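Local coordinates for oxaloacetate acetyl hydrolase (Cryphonectria parasitica, PDB 3LYE), which belongs to the phosphoenolpyruvate phosphomutase family of enzymes, which fold as a TIM-type beta/alpha barrel, and assembles from four copies of its chain, at residues L36-A41 / K47-T52; S59-G62 / A67-Q70; D76-I81 / S115-A120; D170-Q173 / E179-E182; G195-F200 / A207-A212. One frame throughout, in Å; residues are numbered along the deposited sequence.

Contact 1 (L36-A41 / K47-T52); sequences LSARTA and KSLYMT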
loop_
_atom_site.group_PDB
_atom_site.type_symbol
_atom_site.label_atom_id
_atom_site.label_comp_id
_atom_site.label_asym_id
_atom_site.label_seq_id
_atom_site.Cartn_x
_atom_site.Cartn_y
_atom_site.Cartn_z
ATOM N N LEU A 36 9.586 -11.224 10.746
ATOM C CA LEU A 36 10.417 -12.266 11.305
ATOM C C LEU A 36 11.181 -11.773 12.528
ATOM O O LEU A 36 11.193 -12.416 13.569
ATOM C CB LEU A 36 11.367 -12.787 10.250
ATOM C CG LEU A 36 12.268 -13.928 10.708
ATOM C CD1 LEU A 36 11.454 -15.195 11.088
ATOM C CD2 LEU A 36 13.320 -14.250 9.702
ATOM N N SER A 37 11.840 -10.632 12.403
ATOM C CA SER A 37 12.591 -10.093 13.529
ATOM C C SER A 37 11.640 -9.794 14.706
ATOM O O SER A 37 11.940 -10.110 15.862
ATOM C CB SER A 37 13.397 -8.845 13.158
ATOM O OG SER A 37 12.581 -7.859 12.568
ATOM N N ALA A 38 10.484 -9.213 14.433
ATOM C CA ALA A 38 9.536 -8.930 15.498
ATOM C C ALA A 38 9.013 -10.208 16.162
ATOM O O ALA A 38 8.943 -10.311 17.398
ATOM C CB ALA A 38 8.375 -8.107 14.967
ATOM N N ARG A 39 8.660 -11.200 15.352
ATOM C CA ARG A 39 8.154 -12.461 15.900
ATOM C C ARG A 39 9.223 -13.156 16.751
ATOM O O ARG A 39 8.904 -13.807 17.734
ATOM C CB ARG A 39 7.713 -13.383 14.764
ATOM C CG ARG A 39 6.381 -13.024 14.130
ATOM C CD ARG A 39 5.195 -13.268 15.045
ATOM N NE ARG A 39 3.976 -13.282 14.250
ATOM C CZ ARG A 39 2.769 -13.521 14.736
ATOM N NH1 ARG A 39 1.747 -13.526 13.908
ATOM N NH2 ARG A 39 2.599 -13.744 16.032
ATOM N N THR A 40 10.480 -13.006 16.361
ATOM C CA THR A 40 11.563 -13.641 17.117
ATOM C C THR A 40 11.707 -12.962 18.489
ATOM O O THR A 40 11.856 -13.610 19.524
ATOM C CB THR A 40 12.880 -13.653 16.361
ATOM O OG1 THR A 40 12.697 -14.303 15.101
ATOM C CG2 THR A 40 13.939 -14.438 17.078
ATOM N N ALA A 41 11.668 -11.640 18.510
ATOM C CA ALA A 41 11.742 -10.906 19.772
ATOM C C ALA A 41 10.569 -11.301 20.674
ATOM O O ALA A 41 10.709 -11.412 21.884
ATOM C CB ALA A 41 11.753 -9.431 19.517
ATOM N N LYS A 47 9.752 -7.438 26.544
ATOM C CA LYS A 47 8.598 -6.707 27.077
ATOM C C LYS A 47 8.169 -5.520 26.281
ATOM O O LYS A 47 7.113 -4.979 26.531
ATOM C CB LYS A 47 8.881 -6.307 28.548
ATOM C CG LYS A 47 9.180 -7.495 29.519
ATOM C CD LYS A 47 8.159 -8.660 29.360
ATOM C CE LYS A 47 8.175 -9.705 30.506
ATOM N NZ LYS A 47 9.489 -10.338 30.777
ATOM N N SER A 48 8.996 -5.109 25.341
ATOM C CA SER A 48 8.732 -3.986 24.459
ATOM C C SER A 48 9.641 -4.150 23.260
ATOM O O SER A 48 10.729 -4.717 23.370
ATOM C CB SER A 48 9.013 -2.642 25.136
ATOM O OG SER A 48 8.598 -1.582 24.264
ATOM N N LEU A 49 9.187 -3.673 22.116
ATOM C CA LEU A 49 9.947 -3.755 20.876
ATOM C C LEU A 49 10.170 -2.355 20.337
ATOM O O LEU A 49 9.409 -1.439 20.666
ATOM C CB LEU A 49 9.169 -4.521 19.800
ATOM C CG LEU A 49 9.309 -6.048 19.760
ATOM C CD1 LEU A 49 9.366 -6.792 21.037
ATOM C CD2 LEU A 49 8.302 -6.672 18.800
ATOM N N TYR A 50 11.193 -2.192 19.501
ATOM C CA TYR A 50 11.487 -0.915 18.881
ATOM C C TYR A 50 11.555 -1.134 17.351
ATOM O O TYR A 50 12.320 -1.990 16.861
ATOM C CB TYR A 50 12.837 -0.346 19.346
ATOM C CG TYR A 50 13.369 0.823 18.553
ATOM C CD1 TYR A 50 14.643 0.818 18.039
ATOM C CD2 TYR A 50 12.598 1.948 18.350
ATOM C CE1 TYR A 50 15.102 1.869 17.331
ATOM C CE2 TYR A 50 13.042 2.977 17.616
ATOM C CZ TYR A 50 14.316 2.961 17.145
ATOM O OH TYR A 50 14.785 4.037 16.469
ATOM N N MET A 51 10.758 -0.418 16.577
ATOM C CA MET A 51 10.815 -0.528 15.132
ATOM C C MET A 51 11.729 0.554 14.602
ATOM O O MET A 51 11.457 1.754 14.699
ATOM C CB MET A 51 9.471 -0.333 14.476
ATOM C CG MET A 51 9.512 -0.579 12.959
ATOM S SD MET A 51 7.998 -0.114 12.110
ATOM C CE MET A 51 8.316 1.621 11.772
ATOM N N THR A 52 12.804 0.114 13.967
ATOM C CA THR A 52 13.791 1.019 13.429
ATOM C C THR A 52 13.442 1.588 12.074
ATOM O O THR A 52 12.827 0.949 11.241
ATOM C CB THR A 52 15.166 0.337 13.332
ATOM O OG1 THR A 52 15.147 -0.533 12.209
ATOM C CG2 THR A 52 15.472 -0.429 14.560
#

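Contact 2 (S59-G62 / A67-Q70); sequences SRLG and AIAQ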
loop_
_atom_site.group_PDB
_atom_site.type_symbol
_atom_site.label_atom_id
_atom_site.label_comp_id
_atom_site.label_asym_id
_atom_site.label_seq_id
_atom_site.Cartn_x
_atom_site.Cartn_y
_atom_site.Cartn_z
ATOM N N SER A 59 14.718 -3.119 4.699
ATOM C CA SER A 59 13.917 -4.307 4.426
ATOM C C SER A 59 12.732 -4.107 3.501
ATOM O O SER A 59 12.553 -4.880 2.558
ATOM C CB SER A 59 13.501 -4.904 5.760
ATOM O OG SER A 59 12.751 -6.108 5.625
ATOM N N ARG A 60 11.927 -3.093 3.780
ATOM C CA ARG A 60 10.786 -2.854 2.933
ATOM C C ARG A 60 11.091 -2.195 1.630
ATOM O O ARG A 60 10.366 -2.413 0.641
ATOM C CB ARG A 60 9.728 -2.031 3.654
ATOM C CG ARG A 60 9.047 -2.807 4.678
ATOM C CD ARG A 60 7.897 -2.011 5.301
ATOM N NE ARG A 60 6.869 -1.592 4.345
ATOM C CZ ARG A 60 5.707 -2.219 4.159
ATOM N NH1 ARG A 60 4.813 -1.770 3.278
ATOM N NH2 ARG A 60 5.437 -3.305 4.853
ATOM N N LEU A 61 12.141 -1.391 1.589
ATOM C CA LEU A 61 12.477 -0.667 0.355
ATOM C C LEU A 61 13.814 -0.980 -0.278
ATOM O O LEU A 61 14.053 -0.612 -1.415
ATOM C CB LEU A 61 12.398 0.846 0.624
ATOM C CG LEU A 61 11.054 1.358 1.153
ATOM C CD1 LEU A 61 11.106 2.859 1.428
ATOM C CD2 LEU A 61 9.955 1.020 0.184
ATOM N N GLY A 62 14.666 -1.684 0.441
ATOM C CA GLY A 62 15.977 -1.991 -0.087
ATOM C C GLY A 62 16.832 -0.756 -0.347
ATOM O O GLY A 62 17.692 -0.763 -1.238
ATOM N N ALA A 67 15.996 9.355 4.378
ATOM C CA ALA A 67 14.662 9.945 4.264
ATOM C C ALA A 67 13.913 9.465 3.032
ATOM O O ALA A 67 13.207 10.206 2.364
ATOM C CB ALA A 67 14.725 11.459 4.298
ATOM N N ILE A 68 14.070 8.178 2.752
ATOM C CA ILE A 68 13.428 7.513 1.610
ATOM C C ILE A 68 12.097 6.942 2.105
ATOM O O ILE A 68 11.072 7.025 1.402
ATOM C CB ILE A 68 14.368 6.518 0.942
ATOM C CG1 ILE A 68 15.527 7.296 0.281
ATOM C CG2 ILE A 68 13.613 5.694 -0.064
ATOM C CD1 ILE A 68 16.688 6.457 -0.154
ATOM N N ALA A 69 12.085 6.301 3.261
ATOM C CA ALA A 69 10.824 5.826 3.813
ATOM C C ALA A 69 10.029 7.076 4.246
ATOM O O ALA A 69 10.594 7.989 4.868
ATOM C CB ALA A 69 11.055 4.927 4.987
ATOM N N GLN A 70 8.740 7.094 3.934
ATOM C CA GLN A 70 7.861 8.205 4.312
ATOM C C GLN A 70 6.768 7.660 5.226
ATOM O O GLN A 70 6.840 6.498 5.689
ATOM C CB GLN A 70 7.330 8.949 3.089
ATOM C CG GLN A 70 8.479 9.433 2.202
ATOM C CD GLN A 70 8.094 10.422 1.149
ATOM O OE1 GLN A 70 8.686 11.494 1.017
ATOM N NE2 GLN A 70 7.188 10.052 0.349
#

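Contact 3 (D76-I81 / S115-A120); sequences DNADMI and SGVAGA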
loop_
_atom_site.group_PDB
_atom_site.type_symbol
_atom_site.label_atom_id
_atom_site.label_comp_id
_atom_site.label_asym_id
_atom_site.label_seq_id
_atom_site.Cartn_x
_atom_site.Cartn_y
_atom_site.Cartn_z
ATOM N N ASP A 76 2.834 1.523 7.775
ATOM C CA ASP A 76 2.502 0.157 7.405
ATOM C C ASP A 76 3.323 -0.857 8.163
ATOM O O ASP A 76 2.802 -1.882 8.609
ATOM C CB ASP A 76 2.656 -0.053 5.906
ATOM C CG ASP A 76 1.465 0.492 5.128
ATOM O OD1 ASP A 76 1.468 0.341 3.893
ATOM O OD2 ASP A 76 0.542 1.066 5.757
ATOM N N ASN A 77 4.621 -0.615 8.321
ATOM C CA ASN A 77 5.448 -1.574 9.038
ATOM C C ASN A 77 5.098 -1.593 10.516
ATOM O O ASN A 77 5.061 -2.652 11.126
ATOM C CB ASN A 77 6.922 -1.266 8.803
ATOM C CG ASN A 77 7.807 -2.494 8.843
ATOM O OD1 ASN A 77 7.411 -3.576 8.419
ATOM N ND2 ASN A 77 9.021 -2.315 9.298
ATOM N N ALA A 78 4.832 -0.440 11.098
ATOM C CA ALA A 78 4.501 -0.378 12.510
ATOM C C ALA A 78 3.153 -1.006 12.806
ATOM O O ALA A 78 2.996 -1.665 13.800
ATOM C CB ALA A 78 4.562 1.070 13.013
ATOM N N ASP A 79 2.185 -0.787 11.942
ATOM C CA ASP A 79 0.842 -1.340 12.089
ATOM C C ASP A 79 0.963 -2.880 12.055
ATOM O O ASP A 79 0.362 -3.609 12.841
ATOM C CB ASP A 79 -0.002 -0.798 10.941
ATOM C CG ASP A 79 -1.334 -1.400 10.878
ATOM O OD1 ASP A 79 -1.550 -2.354 10.103
ATOM O OD2 ASP A 79 -2.170 -0.959 11.620
ATOM N N MET A 80 1.778 -3.377 11.135
ATOM C CA MET A 80 1.983 -4.798 11.038
ATOM C C MET A 80 2.636 -5.350 12.315
ATOM O O MET A 80 2.146 -6.307 12.925
ATOM C CB MET A 80 2.834 -5.144 9.799
ATOM C CG MET A 80 3.076 -6.630 9.600
ATOM S SD MET A 80 4.555 -7.286 10.472
ATOM C CE MET A 80 5.891 -6.449 9.601
ATOM N N ILE A 81 3.729 -4.738 12.736
ATOM C CA ILE A 81 4.446 -5.259 13.888
ATOM C C ILE A 81 3.704 -5.168 15.194
ATOM O O ILE A 81 3.670 -6.129 15.959
ATOM C CB ILE A 81 5.830 -4.553 14.007
ATOM C CG1 ILE A 81 6.740 -4.943 12.841
ATOM C CG2 ILE A 81 6.492 -4.875 15.352
ATOM C CD1 ILE A 81 7.920 -4.035 12.653
ATOM N N SER A 115 -3.018 2.798 14.813
ATOM C CA SER A 115 -2.389 1.518 14.505
ATOM C C SER A 115 -1.868 0.762 15.719
ATOM O O SER A 115 -1.166 -0.225 15.579
ATOM C CB SER A 115 -1.251 1.708 13.504
ATOM O OG SER A 115 -1.740 2.013 12.208
ATOM N N GLY A 116 -2.192 1.221 16.916
ATOM C CA GLY A 116 -1.778 0.542 18.130
ATOM C C GLY A 116 -0.345 0.734 18.548
ATOM O O GLY A 116 0.121 0.023 19.428
ATOM N N VAL A 117 0.342 1.695 17.947
ATOM C CA VAL A 117 1.720 1.936 18.319
ATOM C C VAL A 117 1.730 2.588 19.713
ATOM O O VAL A 117 0.901 3.411 20.042
ATOM C CB VAL A 117 2.402 2.815 17.277
ATOM C CG1 VAL A 117 3.826 3.131 17.677
ATOM C CG2 VAL A 117 2.355 2.164 15.901
ATOM N N ALA A 118 2.658 2.134 20.546
ATOM C CA ALA A 118 2.750 2.602 21.930
ATOM C C ALA A 118 3.420 3.926 22.150
ATOM O O ALA A 118 3.067 4.681 23.078
ATOM C CB ALA A 118 3.404 1.547 22.804
ATOM N N GLY A 119 4.398 4.234 21.338
ATOM C CA GLY A 119 5.128 5.469 21.451
ATOM C C GLY A 119 6.035 5.651 20.243
ATOM O O GLY A 119 6.170 4.746 19.410
ATOM N N ALA A 120 6.656 6.813 20.146
ATOM C CA ALA A 120 7.545 7.115 19.040
ATOM C C ALA A 120 8.467 8.253 19.356
ATOM O O ALA A 120 8.159 9.085 20.203
ATOM C CB ALA A 120 6.708 7.523 17.803
#

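Contact 4 (D170-Q173 / E179-E182); sequences DALQ and ECIE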
loop_
_atom_site.group_PDB
_atom_site.type_symbol
_atom_site.label_atom_id
_atom_site.label_comp_id
_atom_site.label_asym_id
_atom_site.label_seq_id
_atom_site.Cartn_x
_atom_site.Cartn_y
_atom_site.Cartn_z
ATOM N N ASP A 170 19.191 15.699 17.990
ATOM C CA ASP A 170 20.382 15.325 17.254
ATOM C C ASP A 170 21.345 16.514 17.239
ATOM O O ASP A 170 22.263 16.550 16.435
ATOM C CB ASP A 170 19.988 15.018 15.819
ATOM C CG ASP A 170 19.375 13.657 15.676
ATOM O OD1 ASP A 170 20.134 12.682 15.773
ATOM O OD2 ASP A 170 18.153 13.557 15.475
ATOM N N ALA A 171 21.155 17.465 18.153
ATOM C CA ALA A 171 22.000 18.658 18.216
ATOM C C ALA A 171 23.393 18.542 18.852
ATOM O O ALA A 171 24.167 19.493 18.769
ATOM C CB ALA A 171 21.240 19.772 18.954
ATOM N N LEU A 172 23.734 17.425 19.477
ATOM C CA LEU A 172 25.050 17.321 20.114
ATOM C C LEU A 172 26.265 17.669 19.275
ATOM O O LEU A 172 27.089 18.474 19.688
ATOM C CB LEU A 172 25.245 15.943 20.740
ATOM C CG LEU A 172 26.478 15.793 21.628
ATOM C CD1 LEU A 172 26.361 16.603 22.912
ATOM C CD2 LEU A 172 26.683 14.333 21.957
ATOM N N GLN A 173 26.353 17.083 18.094
ATOM C CA GLN A 173 27.483 17.310 17.202
ATOM C C GLN A 173 27.672 18.754 16.761
ATOM O O GLN A 173 28.752 19.327 16.910
ATOM C CB GLN A 173 27.285 16.427 15.969
ATOM C CG GLN A 173 28.444 16.332 14.997
ATOM C CD GLN A 173 28.141 15.346 13.880
ATOM O OE1 GLN A 173 28.896 15.229 12.916
ATOM N NE2 GLN A 173 27.012 14.638 14.001
ATOM N N GLU A 179 23.027 22.859 24.553
ATOM C CA GLU A 179 21.911 23.072 23.639
ATOM C C GLU A 179 20.968 21.868 23.685
ATOM O O GLU A 179 19.758 22.044 23.698
ATOM C CB GLU A 179 22.412 23.290 22.219
ATOM C CG GLU A 179 21.336 23.467 21.170
ATOM C CD GLU A 179 20.442 24.655 21.427
ATOM O OE1 GLU A 179 19.287 24.671 20.969
ATOM O OE2 GLU A 179 20.901 25.598 22.079
ATOM N N CYS A 180 21.524 20.657 23.742
ATOM C CA CYS A 180 20.698 19.455 23.792
ATOM C C CYS A 180 19.839 19.463 25.026
ATOM O O CYS A 180 18.647 19.189 24.950
ATOM C CB CYS A 180 21.548 18.187 23.816
ATOM S SG CYS A 180 22.302 17.803 22.245
ATOM N N ILE A 181 20.439 19.781 26.167
ATOM C CA ILE A 181 19.723 19.821 27.431
ATOM C C ILE A 181 18.612 20.875 27.397
ATOM O O ILE A 181 17.482 20.620 27.838
ATOM C CB ILE A 181 20.699 20.098 28.609
ATOM C CG1 ILE A 181 21.726 18.958 28.745
ATOM C CG2 ILE A 181 19.953 20.225 29.906
ATOM C CD1 ILE A 181 21.114 17.544 28.797
ATOM N N GLU A 182 18.900 22.050 26.849
ATOM C CA GLU A 182 17.881 23.097 26.790
ATOM C C GLU A 182 16.743 22.677 25.845
ATOM O O GLU A 182 15.571 22.977 26.096
ATOM C CB GLU A 182 18.514 24.434 26.405
ATOM C CG GLU A 182 19.593 24.891 27.414
ATOM C CD GLU A 182 20.119 26.287 27.151
ATOM O OE1 GLU A 182 19.737 26.876 26.120
ATOM O OE2 GLU A 182 20.915 26.795 27.975
#

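Contact 5 (G195-F200 / A207-A212); sequences GLLEGF and AAAVAA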
loop_
_atom_site.group_PDB
_atom_site.type_symbol
_atom_site.label_atom_id
_atom_site.label_comp_id
_atom_site.label_asym_id
_atom_site.label_seq_id
_atom_site.Cartn_x
_atom_site.Cartn_y
_atom_site.Cartn_z
ATOM N N GLY A 195 12.838 11.932 26.998
ATOM C CA GLY A 195 13.814 12.598 26.177
ATOM C C GLY A 195 14.860 11.607 25.652
ATOM O O GLY A 195 15.109 10.555 26.249
ATOM N N LEU A 196 15.416 11.924 24.493
ATOM C CA LEU A 196 16.440 11.112 23.851
ATOM C C LEU A 196 17.514 12.041 23.291
ATOM O O LEU A 196 17.273 12.813 22.372
ATOM C CB LEU A 196 15.839 10.254 22.726
ATOM C CG LEU A 196 16.774 9.641 21.670
ATOM C CD1 LEU A 196 17.966 8.971 22.270
ATOM C CD2 LEU A 196 15.954 8.680 20.790
ATOM N N LEU A 197 18.685 12.008 23.923
ATOM C CA LEU A 197 19.835 12.780 23.494
ATOM C C LEU A 197 20.580 11.712 22.659
ATOM O O LEU A 197 21.124 10.754 23.195
ATOM C CB LEU A 197 20.631 13.300 24.688
ATOM C CG LEU A 197 21.630 14.417 24.368
ATOM C CD1 LEU A 197 22.120 15.109 25.622
ATOM C CD2 LEU A 197 22.810 13.890 23.557
ATOM N N GLU A 198 20.571 11.893 21.354
ATOM C CA GLU A 198 21.208 10.943 20.408
ATOM C C GLU A 198 22.689 11.111 20.240
ATOM O O GLU A 198 23.215 12.205 20.178
ATOM C CB GLU A 198 20.586 11.141 19.021
ATOM C CG GLU A 198 21.082 10.250 17.873
ATOM C CD GLU A 198 20.733 8.785 18.054
ATOM O OE1 GLU A 198 19.740 8.488 18.749
ATOM O OE2 GLU A 198 21.457 7.938 17.486
ATOM N N GLY A 199 23.379 9.995 20.188
ATOM C CA GLY A 199 24.805 10.033 19.972
ATOM C C GLY A 199 25.771 10.490 21.031
ATOM O O GLY A 199 26.701 11.252 20.728
ATOM N N PHE A 200 25.626 9.992 22.246
ATOM C CA PHE A 200 26.540 10.382 23.301
ATOM C C PHE A 200 27.966 10.036 22.863
ATOM O O PHE A 200 28.200 9.023 22.175
ATOM C CB PHE A 200 26.250 9.619 24.584
ATOM C CG PHE A 200 24.974 10.018 25.260
ATOM C CD1 PHE A 200 24.855 11.262 25.830
ATOM C CD2 PHE A 200 23.912 9.144 25.358
ATOM C CE1 PHE A 200 23.694 11.647 26.476
ATOM C CE2 PHE A 200 22.739 9.526 25.996
ATOM C CZ PHE A 200 22.635 10.775 26.561
ATOM N N ALA A 207 25.484 9.715 31.605
ATOM C CA ALA A 207 25.001 9.782 32.982
ATOM C C ALA A 207 24.641 11.198 33.401
ATOM O O ALA A 207 23.720 11.413 34.207
ATOM C CB ALA A 207 26.036 9.210 33.939
ATOM N N ALA A 208 25.357 12.162 32.831
ATOM C CA ALA A 208 25.128 13.565 33.143
ATOM C C ALA A 208 23.833 14.060 32.541
ATOM O O ALA A 208 23.142 14.876 33.154
ATOM C CB ALA A 208 26.288 14.407 32.659
ATOM N N ALA A 209 23.497 13.598 31.347
ATOM C CA ALA A 209 22.253 14.043 30.728
ATOM C C ALA A 209 21.093 13.538 31.584
ATOM O O ALA A 209 20.110 14.246 31.810
ATOM C CB ALA A 209 22.131 13.513 29.317
ATOM N N VAL A 210 21.203 12.299 32.054
ATOM C CA VAL A 210 20.152 11.734 32.887
ATOM C C VAL A 210 19.980 12.603 34.149
ATOM O O VAL A 210 18.861 12.933 34.550
ATOM C CB VAL A 210 20.454 10.287 33.299
ATOM C CG1 VAL A 210 19.446 9.853 34.352
ATOM C CG2 VAL A 210 20.420 9.340 32.090
ATOM N N ALA A 211 21.090 12.959 34.781
ATOM C CA ALA A 211 21.013 13.780 35.980
ATOM C C ALA A 211 20.498 15.209 35.717
ATOM O O ALA A 211 19.811 15.817 36.555
ATOM C CB ALA A 211 22.379 13.847 36.646
ATOM N N ALA A 212 20.800 15.748 34.544
ATOM C CA ALA A 212 20.374 17.102 34.220
ATOM C C ALA A 212 18.889 17.207 34.008
ATOM O O ALA A 212 18.294 18.269 34.252
ATOM C CB ALA A 212 21.068 17.567 32.974
#

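Contact 1 (L36-A41 / K47-T52)
Leu49 spans the gap between strand 49-51 and helix 35-43, the last two elements of a beta-alpha-beta unit that starts with strand 27-32 in a beta/alpha barrel. Its CB leaves the strand toward the helix. CG then lies beside the backbone N (chi1 -87°), which lets the branch point come within 4.2 Å of Ala41 CB. From there the two methyls part company. CD1 settles on Ala41, 3.9 Å from its CB, while CD2 goes to the preceding turn and meets Ala38 CB at 4.1 Å. CD2 also lies 4.0 Å from Ala38 O, a plain packing contact with the helix backbone. Ala38 and Ala41 stand three residues apart on one side of the helix, and their small size leaves room for a branched leucine to reach both. Beyond the two segments, Leu91 packs on Leu49, while Ile81 of helix 71-82 lies against Ala38. The outer side of the helix faces the second subunit, where Arg39 NE donates to Gly62 O of that neighbour. Within the helix, Thr40 OG1 bonds to Leu36 O at 2.9 Å, above the carbonyl plane and on the opposite face from Thr40 N, which binds the same oxygen.

Contact 2 (S59-G62 / A67-Q70)
The flat group that matters between Leu61 and Ala69 is a peptide, since no aromatic ring takes part. Leu61 CD1 lies over one face of the Ile68-Ala69 peptide, displaced toward the edge that carries Ala69 CA and the carbonyl oxygen; it is 4.0 Å from Ala69 N and 3.8 Å from Ala69 CA. Near the two ends of this plane, side chains add to the seat: Ala69 CB is 4.1 Å from Leu61 CD1, and Ile68 CG2 approaches the same methyl to 4.1 Å. One leucine branch thus makes the whole contact, entirely through van der Waals packing. Leu61 has its CG beside the backbone N (chi1 -57°) and the chain then extends (chi2 178°), which carries CD1 across to the loop. Leucine suits the place because it is long enough to bridge the two segments, whereas Ala69 is small enough to let the methyl come down onto the backbone. Ile68 offers its CG2 branch, which stands anti to its own N. Gly62 follows the helix with positive phi, a conformation that glycine adopts easily. Arg107 of the third subunit packs on both Leu61 and Ile68, so a neighbouring chain adds to the contact. At the other end, Gln70 N bonds to Asp73 OD2 where helix 71-82 begins, with Gln70 as the N-cap residue. The arrangement belongs to the long beta-alpha connection between strand 49-51 and helix 71-82 of the barrel, in which the loop after helix 53-61 folds back on the end region of that helix.

Contact 3 (D76-I81 / S115-A120)
This is a buried, mixed polar and apolar contact in which Ala78 and Asp79 of helix 71-82 meet Val117 and Ser115 in the turn that leads from helix 102-114 into strand 119-122. The apolar half is a single touch: Ala78 CB lies 3.8 Å from Val117 CG2. Alanine keeps the helix surface low there, and the branched valine also touches Ala93 of strand 91-94. The polar half lies alongside. Asp79 has its CG anti to the backbone N (chi1 173°), which swings the carboxylate to the turn, and OD2 comes 3.1 Å from Ser115 OG as a close polar pair. Ser115 OG also meets His111 O and Arg75 NE of the same chain. Ser115 CB lies against the aliphatic part of Asp79, 3.8 Å from its CB; serine is small enough to come this near. The other carboxylate oxygen, OD1, makes salt bridges to Arg114 and Arg75 of the fourth subunit. These positive neighbours would probably stabilise the charged form of a buried aspartate. Gly116, with positive phi, is the C-prime residue of a Schellman motif that ends helix 102-114: Val117 N bonds to Tyr112 O and Gly116 N to Ile113 O. The whole is a Schellman-terminated alpha-to-beta turn of the barrel, packed on an adjacent helix of its outer layer.

Contact 4 (D170-Q173 / E179-E182)
In the beta-alpha connection that runs from strand 164-169 to helix 177-189, Cys180 projects from the first turns of the long helix onto the backbone of Ala171 and Leu172. Its SG stands over the face of the peptide joining those two residues, 3.1 Å from Leu172 N and 3.6 Å from Ala171 C. The N-H of Leu172 runs roughly crosswise to the line from N to the sulfur, so it is not aimed at SG, and the approach is packing onto a flat group. SG reaches this position because it is turned beside its own backbone N (chi1 -74°). The CB atoms at the two ends of this peptide complete the seat, Leu172 CB 3.8 Å and Ala171 CB 4.0 Å from SG. A slim, weakly polar cysteine suits a place where the backbone comes so near. In the beta/alpha barrel this piece of chain, with its short helix 172-175, bends back from the strand end, and the following helix packs outside the sheet; Leu197 of the next strand lies against Cys180 there. Ala171 CB also meets Glu179 CG, at 4.3 Å. This is the aliphatic part of the glutamate, whose carboxylate is engaged elsewhere: OE1 forms a salt bridge with Arg183 and OE2 with Arg142. Asp170, at the strand end, is tied by salt bridges from OD2 to Arg168 and from OD1 to Lys137.

Contact 5 (G195-F200 / A207-A212)
Two kinds of apolar touch converge on Ala209 CB, one from Leu197 and one from Phe200. The aliphatic one is made by Leu197 CD1, which lies 4.0 Å from Ala209 CB. Leu197 is the last residue of strand 194-197, and with CG anti to the backbone N (chi1 -164°) it extends toward helix 203-213, while Leu184 packs on it from helix 177-189. The aromatic touch comes at the ring edge: Ala209 CB lies near the plane of Phe200, 3.7 Å from CE1 and 3.9 Å from CZ. A methyl placed there meets the rim of the ring and not a face. Alanine suits this spot, since its single methyl fits the notch formed by Leu197 CD1 and the rim of Phe200. A contact of backbone with ring comes next: Leu197 O sits 3.4 Å above one face of the Phe200 ring, displaced toward the rim, because the chain turns sharply through Glu198 and Gly199. Gly199 has positive phi, which a residue without a side chain takes up readily. Polar bonds hold the turn from outside the contact, Glu198 OE1 to Asn221 ND2 and Phe200 O to Ser228 OG. Strand 194-197 also bonds through its backbone to Leu219 and Thr169, its neighbours on the two sides. The arrangement is the strand-turn-helix step of a beta/alpha barrel, with the helix packed back on the strand it follows.

Along the chain the five contacts come in series, each closing before the next opens. Contacts 1, 3 and 5 reach the same parallel sheet. Contacts 1 and 3 have centres 11 Å apart and touch where Met51 packs on helix 71-82. Contact 2, in the connection between helices 53-61 and 71-82, meets contact 3 through Arg60. Contacts 4 and 5 form a second cluster, centres 9 Å apart, in which helix 177-189 leads to strand 194-197 and Leu172 lies against Gly199; its contact centres lie 24 to 29 Å from those of the first three. Contacts 1, 2 and 3 have neighbouring subunits close by, whereas no other chain touches 4 or 5, so only the first group lies near subunit interfaces.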